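Local coordinates for oligopeptide-binding protein oppA (Lactococcus lactis, PDB 3DRF) that binds oligopeptides in a voluminous cavity and serves as the receptor of the OppABCDF ABC transporter for their uptake, at residues 397-405 / 433-441. Residues are numbered along the deposited sequence; the frame is centred on the assembly and turned at random.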
ATOM      1  N   LYS A 397       0.109 -39.828 -15.405  1.00  9.41           N
ATOM      2  CA  LYS A 397      -0.885 -40.542 -14.602  1.00 10.82           C
ATOM      3  C   LYS A 397      -0.289 -41.398 -13.461  1.00 10.51           C
ATOM      4  O   LYS A 397      -0.992 -41.766 -12.553  1.00 12.68           O
ATOM      5  CB  LYS A 397      -1.842 -41.330 -15.526  1.00 11.71           C
ATOM      6  CG  LYS A 397      -2.747 -40.352 -16.299  1.00 14.95           C
ATOM      7  CD  LYS A 397      -3.656 -41.038 -17.229  1.00 19.67           C
ATOM      8  CE  LYS A 397      -4.408 -40.096 -18.081  1.00 21.47           C
ATOM      9  NZ  LYS A 397      -5.270 -39.274 -17.325  1.00 23.31           N
ATOM     10  N   SER A 398       1.007 -41.629 -13.465  1.00 10.08           N
ATOM     11  CA  SER A 398       1.634 -42.314 -12.330  1.00 10.59           C
ATOM     12  C   SER A 398       1.730 -41.359 -11.131  1.00 10.79           C
ATOM     13  O   SER A 398       1.469 -41.730 -10.038  1.00 12.07           O
ATOM     14  CB  SER A 398       3.032 -42.817 -12.688  1.00 10.67           C
ATOM     15  OG  SER A 398       2.907 -43.833 -13.685  1.00 12.08           O
ATOM     16  N   THR A 399       2.168 -40.131 -11.397  1.00 10.85           N
ATOM     17  CA  THR A 399       2.487 -39.171 -10.298  1.00 10.91           C
ATOM     18  C   THR A 399       1.318 -38.239 -10.016  1.00 10.29           C
ATOM     19  O   THR A 399       1.247 -37.647  -8.961  1.00 11.26           O
ATOM     20  CB  THR A 399       3.658 -38.279 -10.646  1.00 11.22           C
ATOM     21  OG1 THR A 399       3.283 -37.469 -11.769  1.00 11.67           O
ATOM     22  CG2 THR A 399       4.945 -39.053 -10.962  1.00 13.32           C
ATOM     23  N   GLY A 400       0.423 -38.072 -10.965  1.00  9.56           N
ATOM     24  CA  GLY A 400      -0.662 -37.094 -10.846  1.00  9.38           C
ATOM     25  C   GLY A 400      -0.317 -35.634 -11.174  1.00  9.31           C
ATOM     26  O   GLY A 400      -1.117 -34.794 -10.982  1.00 10.46           O
ATOM     27  N   TYR A 401       0.877 -35.437 -11.681  1.00  8.45           N
ATOM     28  CA  TYR A 401       1.315 -34.084 -12.043  1.00  8.32           C
ATOM     29  C   TYR A 401       1.740 -34.020 -13.510  1.00  8.28           C
ATOM     30  O   TYR A 401       2.138 -35.001 -14.113  1.00  8.37           O
ATOM     31  CB  TYR A 401       2.453 -33.623 -11.125  1.00  8.41           C
ATOM     32  CG  TYR A 401       2.042 -33.558  -9.663  1.00  8.86           C
ATOM     33  CD1 TYR A 401       1.151 -32.612  -9.206  1.00  8.89           C
ATOM     34  CD2 TYR A 401       2.497 -34.489  -8.768  1.00 10.01           C
ATOM     35  CE1 TYR A 401       0.796 -32.533  -7.878  1.00  9.16           C
ATOM     36  CE2 TYR A 401       2.128 -34.444  -7.465  1.00 10.34           C
ATOM     37  CZ  TYR A 401       1.262 -33.475  -7.027  1.00  9.94           C
ATOM     38  OH  TYR A 401       0.860 -33.410  -5.690  1.00 12.77           O
ATOM     39  N   ARG A 402       1.641 -32.812 -14.037  1.00  8.58           N
ATOM     40  CA  ARG A 402       1.948 -32.537 -15.438  1.00  8.61           C
ATOM     41  C   ARG A 402       3.418 -32.277 -15.707  1.00  9.08           C
ATOM     42  O   ARG A 402       4.125 -31.892 -14.818  1.00  8.98           O
ATOM     43  CB  ARG A 402       1.112 -31.352 -15.919  1.00  8.53           C
ATOM     44  CG  ARG A 402      -0.438 -31.640 -15.919  1.00  9.09           C
ATOM     45  CD  ARG A 402      -1.191 -30.349 -16.241  1.00  9.74           C
ATOM     46  NE  ARG A 402      -2.648 -30.562 -16.211  1.00  9.72           N
ATOM     47  CZ  ARG A 402      -3.358 -31.078 -17.203  1.00 10.57           C
ATOM     48  NH1 ARG A 402      -2.759 -31.361 -18.322  1.00 11.18           N
ATOM     49  NH2 ARG A 402      -4.661 -31.200 -17.116  1.00 11.93           N
ATOM     50  N   GLU A 403       3.820 -32.544 -16.952  1.00  9.63           N
ATOM     51  CA  GLU A 403       5.206 -32.414 -17.389  1.00 10.13           C
ATOM     52  C   GLU A 403       5.231 -31.887 -18.840  1.00 10.78           C
ATOM     53  O   GLU A 403       4.358 -32.120 -19.587  1.00 11.75           O
ATOM     54  CB  GLU A 403       5.907 -33.780 -17.371  1.00 10.13           C
ATOM     55  CG  GLU A 403       5.882 -34.528 -16.032  1.00 11.10           C
ATOM     56  CD  GLU A 403       6.544 -35.892 -16.093  1.00 13.25           C
ATOM     57  OE1 GLU A 403       7.120 -36.173 -17.131  1.00 16.68           O
ATOM     58  OE2 GLU A 403       6.493 -36.578 -15.145  1.00 10.52           O
ATOM     59  N   LYS A 404       6.310 -31.203 -19.177  1.00 11.66           N
ATOM     60  CA  LYS A 404       6.553 -30.733 -20.525  1.00 13.54           C
ATOM     61  C   LYS A 404       8.018 -30.992 -20.836  1.00 15.27           C
ATOM     62  O   LYS A 404       8.871 -30.433 -20.193  1.00 15.68           O
ATOM     63  CB  LYS A 404       6.230 -29.253 -20.663  1.00 13.63           C
ATOM     64  CG  LYS A 404       6.452 -28.737 -22.119  1.00 14.89           C
ATOM     65  CD  LYS A 404       6.269 -27.252 -22.241  1.00 16.99           C
ATOM     66  CE  LYS A 404       4.801 -26.940 -22.348  1.00 16.64           C
ATOM     67  NZ  LYS A 404       4.506 -25.504 -22.779  1.00 16.40           N
ATOM     68  N   ASP A 405       8.264 -31.864 -21.805  1.00 17.41           N
ATOM     69  CA  ASP A 405       9.599 -32.284 -22.194  1.00 19.11           C
ATOM     70  C   ASP A 405      10.428 -32.664 -20.984  1.00 18.97           C
ATOM     71  O   ASP A 405      11.550 -32.233 -20.848  1.00 19.65           O
ATOM     72  CB  ASP A 405      10.290 -31.170 -22.982  1.00 20.29           C
ATOM     73  CG  ASP A 405      11.557 -31.675 -23.719  1.00 23.18           C
ATOM     74  OD1 ASP A 405      11.656 -32.874 -24.089  1.00 26.25           O
ATOM     75  OD2 ASP A 405      12.457 -30.844 -23.868  1.00 27.26           O
ATOM     76  N   TRP A 433      -4.710 -26.888  -6.781  1.00  7.79           N
ATOM     77  CA  TRP A 433      -3.679 -26.976  -7.791  1.00  8.24           C
ATOM     78  C   TRP A 433      -3.300 -28.447  -8.122  1.00  8.51           C
ATOM     79  O   TRP A 433      -3.057 -28.760  -9.233  1.00  8.43           O
ATOM     80  CB  TRP A 433      -2.487 -26.100  -7.320  1.00  8.01           C
ATOM     81  CG  TRP A 433      -2.840 -24.600  -7.446  1.00  8.27           C
ATOM     82  CD1 TRP A 433      -3.632 -24.056  -8.357  1.00  8.26           C
ATOM     83  CD2 TRP A 433      -2.454 -23.546  -6.566  1.00  6.89           C
ATOM     84  NE1 TRP A 433      -3.756 -22.708  -8.166  1.00  7.15           N
ATOM     85  CE2 TRP A 433      -3.034 -22.366  -7.063  1.00  7.26           C
ATOM     86  CE3 TRP A 433      -1.647 -23.478  -5.440  1.00  6.94           C
ATOM     87  CZ2 TRP A 433      -2.838 -21.114  -6.464  1.00  7.45           C
ATOM     88  CZ3 TRP A 433      -1.454 -22.212  -4.809  1.00  6.95           C
ATOM     89  CH2 TRP A 433      -2.069 -21.055  -5.318  1.00  7.00           C
ATOM     90  N   LYS A 434      -3.324 -29.292  -7.109  1.00  8.81           N
ATOM     91  CA  LYS A 434      -3.133 -30.734  -7.346  1.00  9.54           C
ATOM     92  C   LYS A 434      -4.228 -31.285  -8.290  1.00  9.52           C
ATOM     93  O   LYS A 434      -3.932 -32.099  -9.121  1.00  9.88           O
ATOM     94  CB  LYS A 434      -3.084 -31.461  -6.010  1.00  9.99           C
ATOM     95  CG  LYS A 434      -2.877 -32.996  -6.159  1.00 11.83           C
ATOM     96  CD  LYS A 434      -2.694 -33.627  -4.786  1.00 14.25           C
ATOM     97  CE  LYS A 434      -2.356 -35.153  -4.865  1.00 16.38           C
ATOM     98  NZ  LYS A 434      -2.484 -35.777  -3.508  1.00 19.96           N
ATOM     99  N   LYS A 435      -5.461 -30.818  -8.145  1.00 10.14           N
ATOM    100  CA  LYS A 435      -6.548 -31.221  -9.066  1.00 10.98           C
ATOM    101  C   LYS A 435      -6.238 -30.913 -10.522  1.00 10.81           C
ATOM    102  O   LYS A 435      -6.734 -31.590 -11.391  1.00 13.11           O
ATOM    103  CB  LYS A 435      -7.905 -30.581  -8.711  1.00 11.12           C
ATOM    104  CG  LYS A 435      -8.453 -30.907  -7.306  1.00 11.76           C
ATOM    105  CD  LYS A 435      -9.727 -30.063  -7.025  1.00 11.87           C
ATOM    106  CE  LYS A 435     -10.260 -30.292  -5.645  1.00 12.07           C
ATOM    107  NZ  LYS A 435     -11.459 -29.515  -5.466  1.00 12.70           N
ATOM    108  N   ILE A 436      -5.439 -29.896 -10.789  1.00 10.04           N
ATOM    109  CA  ILE A 436      -5.060 -29.570 -12.195  1.00  9.60           C
ATOM    110  C   ILE A 436      -3.642 -30.003 -12.568  1.00  9.04           C
ATOM    111  O   ILE A 436      -3.139 -29.615 -13.545  1.00  9.58           O
ATOM    112  CB  ILE A 436      -5.269 -28.066 -12.566  1.00  9.43           C
ATOM    113  CG1 ILE A 436      -4.357 -27.165 -11.700  1.00  9.43           C
ATOM    114  CG2 ILE A 436      -6.820 -27.654 -12.424  1.00 10.66           C
ATOM    115  CD1 ILE A 436      -4.182 -25.734 -12.239  1.00 10.48           C
ATOM    116  N   GLY A 437      -3.040 -30.827 -11.738  1.00  8.68           N
ATOM    117  CA  GLY A 437      -1.742 -31.425 -12.009  1.00  8.56           C
ATOM    118  C   GLY A 437      -0.532 -30.510 -11.829  1.00  8.45           C
ATOM    119  O   GLY A 437       0.480 -30.715 -12.385  1.00  8.52           O
ATOM    120  N   VAL A 438      -0.704 -29.552 -10.939  1.00  8.73           N
ATOM    121  CA  VAL A 438       0.379 -28.635 -10.560  1.00  8.60           C
ATOM    122  C   VAL A 438       0.789 -28.939  -9.119  1.00  8.68           C
ATOM    123  O   VAL A 438      -0.014 -28.915  -8.225  1.00  9.11           O
ATOM    124  CB  VAL A 438      -0.088 -27.171 -10.691  1.00  8.72           C
ATOM    125  CG1 VAL A 438       1.080 -26.207 -10.282  1.00  8.85           C
ATOM    126  CG2 VAL A 438      -0.537 -26.921 -12.148  1.00  9.56           C
ATOM    127  N   LYS A 439       2.055 -29.235  -8.933  1.00  8.96           N
ATOM    128  CA  LYS A 439       2.613 -29.514  -7.626  1.00  9.54           C
ATOM    129  C   LYS A 439       3.140 -28.218  -6.994  1.00  9.21           C
ATOM    130  O   LYS A 439       4.018 -27.601  -7.473  1.00 11.03           O
ATOM    131  CB  LYS A 439       3.756 -30.535  -7.687  1.00 10.21           C
ATOM    132  CG  LYS A 439       4.199 -30.979  -6.289  1.00 13.51           C
ATOM    133  CD  LYS A 439       5.537 -31.696  -6.336  1.00 18.35           C
ATOM    134  CE  LYS A 439       5.328 -33.048  -6.786  1.00 21.74           C
ATOM    135  NZ  LYS A 439       6.583 -33.894  -6.744  1.00 24.40           N
ATOM    136  N   VAL A 440       2.520 -27.836  -5.901  1.00  8.77           N
ATOM    137  CA  VAL A 440       2.854 -26.573  -5.227  1.00  8.35           C
ATOM    138  C   VAL A 440       3.235 -26.878  -3.763  1.00  8.59           C
ATOM    139  O   VAL A 440       2.547 -27.583  -3.092  1.00  9.25           O
ATOM    140  CB  VAL A 440       1.638 -25.598  -5.304  1.00  8.46           C
ATOM    141  CG1 VAL A 440       1.948 -24.289  -4.528  1.00  8.58           C
ATOM    142  CG2 VAL A 440       1.307 -25.268  -6.720  1.00  8.78           C
ATOM    143  N   SER A 441       4.343 -26.332  -3.322  0.50  9.28           N
ATOM    144  CA  SER A 441       4.782 -26.519  -1.947  0.50  9.81           C
ATOM    145  C   SER A 441       5.150 -25.186  -1.316  0.50  9.17           C
ATOM    146  O   SER A 441       5.626 -24.266  -1.986  0.50  9.07           O
ATOM    147  CB  SER A 441       5.951 -27.496  -1.871  0.50 10.46           C
ATOM    148  OG  SER A 441       7.071 -27.016  -2.569  0.50 13.58           O
TER
HETATM  149  O   HOH W   1      -3.491 -34.746  -9.993  1.00 18.88           O
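Tyr401 and Arg402 grip the turn at the end of helix 422-435, a worked example of how a helix terminus can be fastened by a neighbouring strand. The close-packed part joins Gly437, Arg402 and the Tyr401 ring. The carbonyl O of Gly437 accepts from Arg402 N at 2.9 Å, while the side chain of Arg402 reaches back along the turn. With CG anti to its own carbonyl carbon (chi1 -64°) and the chain extended to NE, that nitrogen donates to Ile436 O at 2.9 Å; the oxygen lies in the guanidinium plane, although the donor stands above the carbonyl plane. Asp389, Trp393 O and Asn385 hold the other guanidinium nitrogens, so this buried charge is fixed on several sides. The Tyr401 ring meets the backbone with its edge, where Gly437 C and Val438 N lie near its plane, and its CD1 is 3.5 Å from Lys439 N. Lys439 CB sits over one face, 3.7 Å from the ring centroid in a CH-pi contact. With an alanine here, this edge contact and the cover over Lys439 CB would probably be lost and a gap opened beside the 437-439 backbone.

Toward solvent the contact loosens. The Lys439 chain bends at chi3 (-79°), bringing CE to 3.6 Å from Tyr401 CE2 and NZ to a salt bridge with Glu408. The exposed, extended Lys434 passes obliquely by the phenol, its CD 3.7 Å from Tyr401 OH. Nearby, a water bridges Gly400 O and Lys434 O, donating to both.

Val438 N to Trp433 O and Gly437 N to Lys434 O, with Gly437 at positive phi as C-prime, make this a Schellman motif, here leading from helix 422-435 into strand 439-442, parallel to strand 407-414, which also pairs with 401-404, in a periplasmic-binding-protein fold.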